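Local coordinates for lipase chaperone (Burkholderia glumae, PDB 2ES4), which assists the folding of the extracellular lipase during its passage through the periplasm, acting as a lipase-specific foldase, at residues G97-P101 with A102-A106; A114-G118 with S119-A123; A255-A258 with Q259-P263. All blocks are in the same frame, centred on the assembly; numbering follows the deposited sequence.

Interaction 1: G97-P101 with A102-A106; sequences GELTP and AALDA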
# COMPACT_ATOMS: atom_id res chain seq x y z
N GLY B 97 19.14 -1.39 -6.36
CA GLY B 97 19.61 -0.76 -5.14
C GLY B 97 20.48 -1.63 -4.27
O GLY B 97 21.10 -1.14 -3.33
N GLU B 98 20.53 -2.93 -4.57
CA GLU B 98 21.32 -3.87 -3.79
C GLU B 98 22.47 -4.45 -4.60
O GLU B 98 23.18 -5.34 -4.12
CB GLU B 98 20.44 -5.03 -3.29
CG GLU B 98 19.20 -4.61 -2.57
CD GLU B 98 18.32 -5.76 -2.14
OE1 GLU B 98 17.86 -6.53 -3.01
OE2 GLU B 98 18.08 -5.88 -0.93
N LEU B 99 22.63 -3.98 -5.83
CA LEU B 99 23.68 -4.48 -6.71
C LEU B 99 24.50 -3.37 -7.33
O LEU B 99 24.03 -2.24 -7.49
CB LEU B 99 23.06 -5.31 -7.84
CG LEU B 99 22.23 -6.55 -7.49
CD1 LEU B 99 21.58 -7.10 -8.73
CD2 LEU B 99 23.10 -7.59 -6.81
N THR B 100 25.74 -3.70 -7.68
CA THR B 100 26.63 -2.75 -8.34
C THR B 100 26.14 -2.72 -9.79
O THR B 100 25.49 -3.68 -10.23
CB THR B 100 28.10 -3.22 -8.30
OG1 THR B 100 28.23 -4.45 -9.03
CG2 THR B 100 28.57 -3.40 -6.89
N PRO B 101 26.42 -1.63 -10.54
CA PRO B 101 25.98 -1.59 -11.94
C PRO B 101 26.43 -2.82 -12.74
O PRO B 101 25.65 -3.38 -13.51
CB PRO B 101 26.64 -0.31 -12.45
CG PRO B 101 26.61 0.57 -11.24
CD PRO B 101 27.05 -0.35 -10.16
N ALA B 102 27.65 -3.28 -12.46
CA ALA B 102 28.22 -4.45 -13.12
C ALA B 102 27.47 -5.73 -12.75
O ALA B 102 27.13 -6.52 -13.63
CB ALA B 102 29.69 -4.59 -12.77
N ALA B 103 27.18 -5.90 -11.46
CA ALA B 103 26.45 -7.07 -10.98
C ALA B 103 25.05 -7.11 -11.58
O ALA B 103 24.56 -8.18 -11.96
CB ALA B 103 26.35 -7.05 -9.48
N LEU B 104 24.43 -5.93 -11.71
CA LEU B 104 23.10 -5.81 -12.29
C LEU B 104 23.10 -6.27 -13.74
O LEU B 104 22.27 -7.09 -14.14
CB LEU B 104 22.60 -4.36 -12.20
CG LEU B 104 21.25 -4.02 -12.82
CD1 LEU B 104 20.13 -4.82 -12.17
CD2 LEU B 104 21.00 -2.53 -12.68
N ASP B 105 24.07 -5.77 -14.51
CA ASP B 105 24.19 -6.12 -15.92
C ASP B 105 24.39 -7.62 -16.10
O ASP B 105 23.75 -8.23 -16.95
CB ASP B 105 25.36 -5.38 -16.56
CG ASP B 105 25.46 -5.65 -18.05
OD1 ASP B 105 24.58 -5.20 -18.79
OD2 ASP B 105 26.41 -6.36 -18.46
N ALA B 106 25.24 -8.21 -15.25
CA ALA B 106 25.52 -9.65 -15.30
C ALA B 106 24.25 -10.46 -15.04
O ALA B 106 23.99 -11.46 -15.72
CB ALA B 106 26.58 -10.02 -14.29
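Thr100 and Ala103 meet where an extended run of chain, Leu99 and Thr100, turns into helix 101-116. Two backbone bonds define the first turn: Leu104 N donates to Thr100 O at 2.9 Å, and one residue on, Asp105 N reaches Pro101 O at 3.0 Å. The Thr100 hydroxyl caps the turn. With chi1 at 63°, OG1 sits between its own backbone N and carbonyl carbon and faces the opening helix, where it accepts from Ala103 N at 3.0 Å with an N-H...O angle of 157°. This is a helix N-cap, with proline as the first helical residue, a position where its missing N-H costs no bond. OG1 also lies 3.2 Å from Ala103 CB, so the methyl group flanks the capping oxygen.

Leu99, just ahead of the cap, folds back over the same turn and forms a hydrophobic staple with Leu104, their CD1 atoms 4.4 Å apart. Its CB rests 4.1 Å from Ala103 CB, while CD1 reaches Leu104 CA, also at 4.1 Å. Leu104 in turn touches Leu93 and Gln96 of the preceding loop. The Asp105 carboxylate leads away from the cap, hydrogen-bonded to Trp129 NE1 and forming salt bridges with Arg109 and Arg133.

Interaction 2: A114-G118 with S119-A123; sequences AQLDG and SPAQA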
# COMPACT_ATOMS: atom_id res chain seq x y z
N ALA B 114 18.75 -17.60 -19.53
CA ALA B 114 17.95 -18.68 -18.94
C ALA B 114 16.70 -18.98 -19.77
O ALA B 114 16.34 -20.14 -19.95
CB ALA B 114 17.57 -18.32 -17.53
N GLN B 115 16.08 -17.94 -20.31
CA GLN B 115 14.88 -18.08 -21.12
C GLN B 115 15.13 -18.25 -22.61
O GLN B 115 14.46 -19.05 -23.27
CB GLN B 115 13.96 -16.87 -20.91
CG GLN B 115 13.33 -16.76 -19.54
CD GLN B 115 12.33 -15.62 -19.44
OE1 GLN B 115 11.56 -15.36 -20.37
NE2 GLN B 115 12.33 -14.93 -18.30
N LEU B 116 16.08 -17.48 -23.14
CA LEU B 116 16.36 -17.49 -24.58
C LEU B 116 17.75 -17.95 -24.99
O LEU B 116 18.22 -17.58 -26.07
CB LEU B 116 16.10 -16.09 -25.14
CG LEU B 116 14.83 -15.37 -24.71
CD1 LEU B 116 14.82 -13.97 -25.21
CD2 LEU B 116 13.61 -16.14 -25.17
N ASP B 117 18.40 -18.77 -24.17
CA ASP B 117 19.75 -19.26 -24.48
C ASP B 117 19.83 -19.92 -25.85
O ASP B 117 19.07 -20.84 -26.14
CB ASP B 117 20.21 -20.28 -23.44
CG ASP B 117 21.61 -20.01 -22.91
OD1 ASP B 117 22.00 -20.69 -21.94
OD2 ASP B 117 22.32 -19.14 -23.46
N GLY B 118 20.70 -19.37 -26.69
CA GLY B 118 20.89 -19.90 -28.03
C GLY B 118 19.71 -19.68 -28.97
O GLY B 118 19.11 -20.64 -29.45
N SER B 119 19.38 -18.41 -29.21
CA SER B 119 18.27 -18.06 -30.09
C SER B 119 18.38 -16.60 -30.52
O SER B 119 19.00 -15.79 -29.82
CB SER B 119 16.92 -18.31 -29.39
OG SER B 119 16.71 -17.42 -28.32
N PRO B 120 17.78 -16.25 -31.68
CA PRO B 120 17.82 -14.87 -32.19
C PRO B 120 17.21 -13.88 -31.19
O PRO B 120 17.69 -12.75 -31.06
CB PRO B 120 16.96 -14.95 -33.45
CG PRO B 120 17.22 -16.34 -33.93
CD PRO B 120 17.12 -17.13 -32.67
N ALA B 121 16.21 -14.35 -30.44
CA ALA B 121 15.53 -13.55 -29.43
C ALA B 121 16.49 -13.08 -28.35
O ALA B 121 16.39 -11.94 -27.89
CB ALA B 121 14.40 -14.34 -28.81
N GLN B 122 17.45 -13.93 -27.97
CA GLN B 122 18.45 -13.58 -26.96
C GLN B 122 19.24 -12.34 -27.34
O GLN B 122 19.36 -11.41 -26.55
CB GLN B 122 19.40 -14.75 -26.71
CG GLN B 122 20.61 -14.40 -25.85
CD GLN B 122 21.45 -15.59 -25.50
OE1 GLN B 122 21.78 -16.41 -26.36
NE2 GLN B 122 21.82 -15.69 -24.23
N ALA B 123 19.75 -12.33 -28.57
CA ALA B 123 20.51 -11.19 -29.08
C ALA B 123 19.61 -9.97 -29.16
O ALA B 123 20.02 -8.86 -28.81
CB ALA B 123 21.09 -11.51 -30.45
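Leu116, near the C-terminal end of helix 101-116, meets Ser119, Ala121 and Gln122 through both its side chain and its carbonyl. Its CG lies beside the backbone N and anti to the carbonyl carbon (chi1 -45°), which carries the isobutyl group across to the next helix: CD1 lies 3.6 Å from Ala121 CB, and CD2 approaches the same methyl more loosely. Closer to the backbone, Leu116 CB packs beside Gln122 CB at 3.9 Å. The Leu116 carbonyl oxygen accepts the Ser119 hydroxyl, OG to O 2.7 Å. That donor approaches well off the carbonyl axis, at a C=O...O angle of 122°, and is tilted out of the carbonyl plane. Ser119 is the N-cap residue of helix 120-137, so its hydroxyl ties the start of the new helix back to the preceding helix.

Asp117 CB points away from residues 119-123, but its carboxylate comes back alongside the Gln122 side chain, running in the same direction. The two planar groups are nearly perpendicular, with OD2 3.6 Å from Gln122 NE2. Gly118 follows with a positive phi of 70°. Its N-H points to Gln122 OE1 at 3.2 Å and meets the amide from above its plane. Gln122 reaches this position because its chain is extended beyond CG, running back over the linker.

Together these contacts form a short interhelical link, with Asp117 and Gly118 between Leu116 and the Ser119 N-cap. Leu71 and Leu73 of a preceding loop cover Leu116, and Leu73 also touches Ala121. Gln122 leans against Ile112 and Ala113, so helix 120-137 starts out packed on the final turns of helix 101-116.

Interaction 3: A255-A258 with Q259-P263; sequences AQIA and QTLGP
Thr260 meets Gln256 and Ile257 because its chi1 of 54° turns OG1 back over the end of helix 250-258, into the space between its own N and carbonyl carbon. Gln256 and Gln259 converge by different routes: Gln256 has CG anti to its backbone N but bends at chi2 (53°), whereas Gln259 starts from chi1 62° and then runs straight. Their amides cross with planes steeply inclined, and a water joins them, accepting from Gln256 NE2 at 3.0 Å and from Gln259 NE2 at 2.8 Å. On its way Gln259 CG passes 3.3 Å from Gln256 O, while Thr260 CG2 lies against Gln256 NE2.

Gln259 is the first residue to leave the helix, and the carbonyl of Ile257 gathers the N-H groups that follow. Leu261 N comes almost straight onto the oxygen at 2.7 Å; Thr260 N, at 3.1 Å, approaches from above the carbonyl plane, and Gly262 N, at 3.2 Å, is tilted from it. The Thr260 hydroxyl lies 3.2 Å from both Gln256 O and Ile257 O, and which of them receives its proton is not settled.

Apolar contact follows the same turn. Ile257 and Leu261 run side by side, CG2 to CB 3.8 Å, over Leu243 and Ala236 of helix 221-245, and Ile257 also touches Ala266 of helix 263-294. Gly262, with a positive phi that would jam a side chain against the preceding carbonyl, is the N-cap residue of that helix.

One oxygen, Ile257 O, thus accepts the N-H groups of Thr260, Leu261 and Gly262 as the chain leaves the helix; the three N-H dipoles probably offset its negative charge and stabilise it, while both glutamine amides donate to one water.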
# COMPACT_ATOMS: atom_id res chain seq x y z
N ALA B 255 -32.22 -13.20 0.67
CA ALA B 255 -33.20 -12.94 -0.38
C ALA B 255 -32.74 -11.94 -1.43
O ALA B 255 -32.79 -12.22 -2.63
CB ALA B 255 -34.52 -12.49 0.23
N GLN B 256 -32.25 -10.79 -0.97
CA GLN B 256 -31.78 -9.75 -1.87
C GLN B 256 -30.53 -10.13 -2.66
O GLN B 256 -30.44 -9.87 -3.86
CB GLN B 256 -31.55 -8.44 -1.11
CG GLN B 256 -31.20 -7.25 -2.01
CD GLN B 256 -32.20 -7.06 -3.14
OE1 GLN B 256 -33.41 -6.99 -2.91
NE2 GLN B 256 -31.70 -7.03 -4.38
N ILE B 257 -29.57 -10.75 -1.98
CA ILE B 257 -28.34 -11.16 -2.64
C ILE B 257 -28.58 -12.31 -3.62
O ILE B 257 -27.95 -12.37 -4.67
CB ILE B 257 -27.25 -11.54 -1.62
CG1 ILE B 257 -26.85 -10.33 -0.78
CG2 ILE B 257 -26.00 -12.08 -2.31
CD1 ILE B 257 -26.26 -9.18 -1.58
N ALA B 258 -29.51 -13.20 -3.27
CA ALA B 258 -29.83 -14.35 -4.13
C ALA B 258 -30.30 -13.95 -5.51
O ALA B 258 -29.98 -14.62 -6.49
CB ALA B 258 -30.84 -15.25 -3.47
N GLN B 259 -31.02 -12.84 -5.58
CA GLN B 259 -31.54 -12.36 -6.86
C GLN B 259 -30.62 -11.40 -7.60
O GLN B 259 -31.04 -10.77 -8.58
CB GLN B 259 -32.94 -11.77 -6.70
CG GLN B 259 -33.03 -10.56 -5.78
CD GLN B 259 -34.42 -9.99 -5.73
OE1 GLN B 259 -35.39 -10.70 -5.45
NE2 GLN B 259 -34.54 -8.69 -5.99
N THR B 260 -29.39 -11.26 -7.13
CA THR B 260 -28.41 -10.39 -7.78
C THR B 260 -27.08 -11.10 -7.97
O THR B 260 -26.59 -11.20 -9.09
CB THR B 260 -28.20 -9.08 -7.01
OG1 THR B 260 -27.87 -9.35 -5.65
CG2 THR B 260 -29.45 -8.19 -7.07
N LEU B 261 -26.51 -11.62 -6.88
CA LEU B 261 -25.23 -12.33 -6.94
C LEU B 261 -25.35 -13.84 -7.04
O LEU B 261 -24.37 -14.52 -7.34
CB LEU B 261 -24.36 -11.96 -5.74
CG LEU B 261 -24.04 -10.48 -5.54
CD1 LEU B 261 -23.11 -10.32 -4.35
CD2 LEU B 261 -23.41 -9.91 -6.80
N GLY B 262 -26.55 -14.36 -6.79
CA GLY B 262 -26.74 -15.80 -6.86
C GLY B 262 -26.88 -16.42 -5.48
O GLY B 262 -26.44 -15.83 -4.48
N PRO B 263 -27.46 -17.63 -5.39
CA PRO B 263 -27.67 -18.35 -4.13
C PRO B 263 -26.43 -18.72 -3.30
O PRO B 263 -26.52 -18.77 -2.07
CB PRO B 263 -28.46 -19.58 -4.56
CG PRO B 263 -28.02 -19.79 -5.94
CD PRO B 263 -27.99 -18.42 -6.52
O HOH W 1 -32.82 -6.89 -7.17

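In the fold
The three contacts follow one another along a chain that is two-thirds helix and has no strand. Interactions 1 and 2 bracket helix 101-116, interaction 1 at its start and interaction 2 at its end, where the chain passes into helix 120-137; their centres are 21 Å apart and their nearest atoms about 9 Å. Interaction 3 lies far off, between helices 250-258 and 263-294, with its centre 55 Å from interaction 1 and 52 Å from interaction 2. Interactions 1 and 3 fall on opposite sides of the chain's centre. All three lie at helix boundaries, where the chain enters, leaves or changes helices in this extended, all-helical foldase.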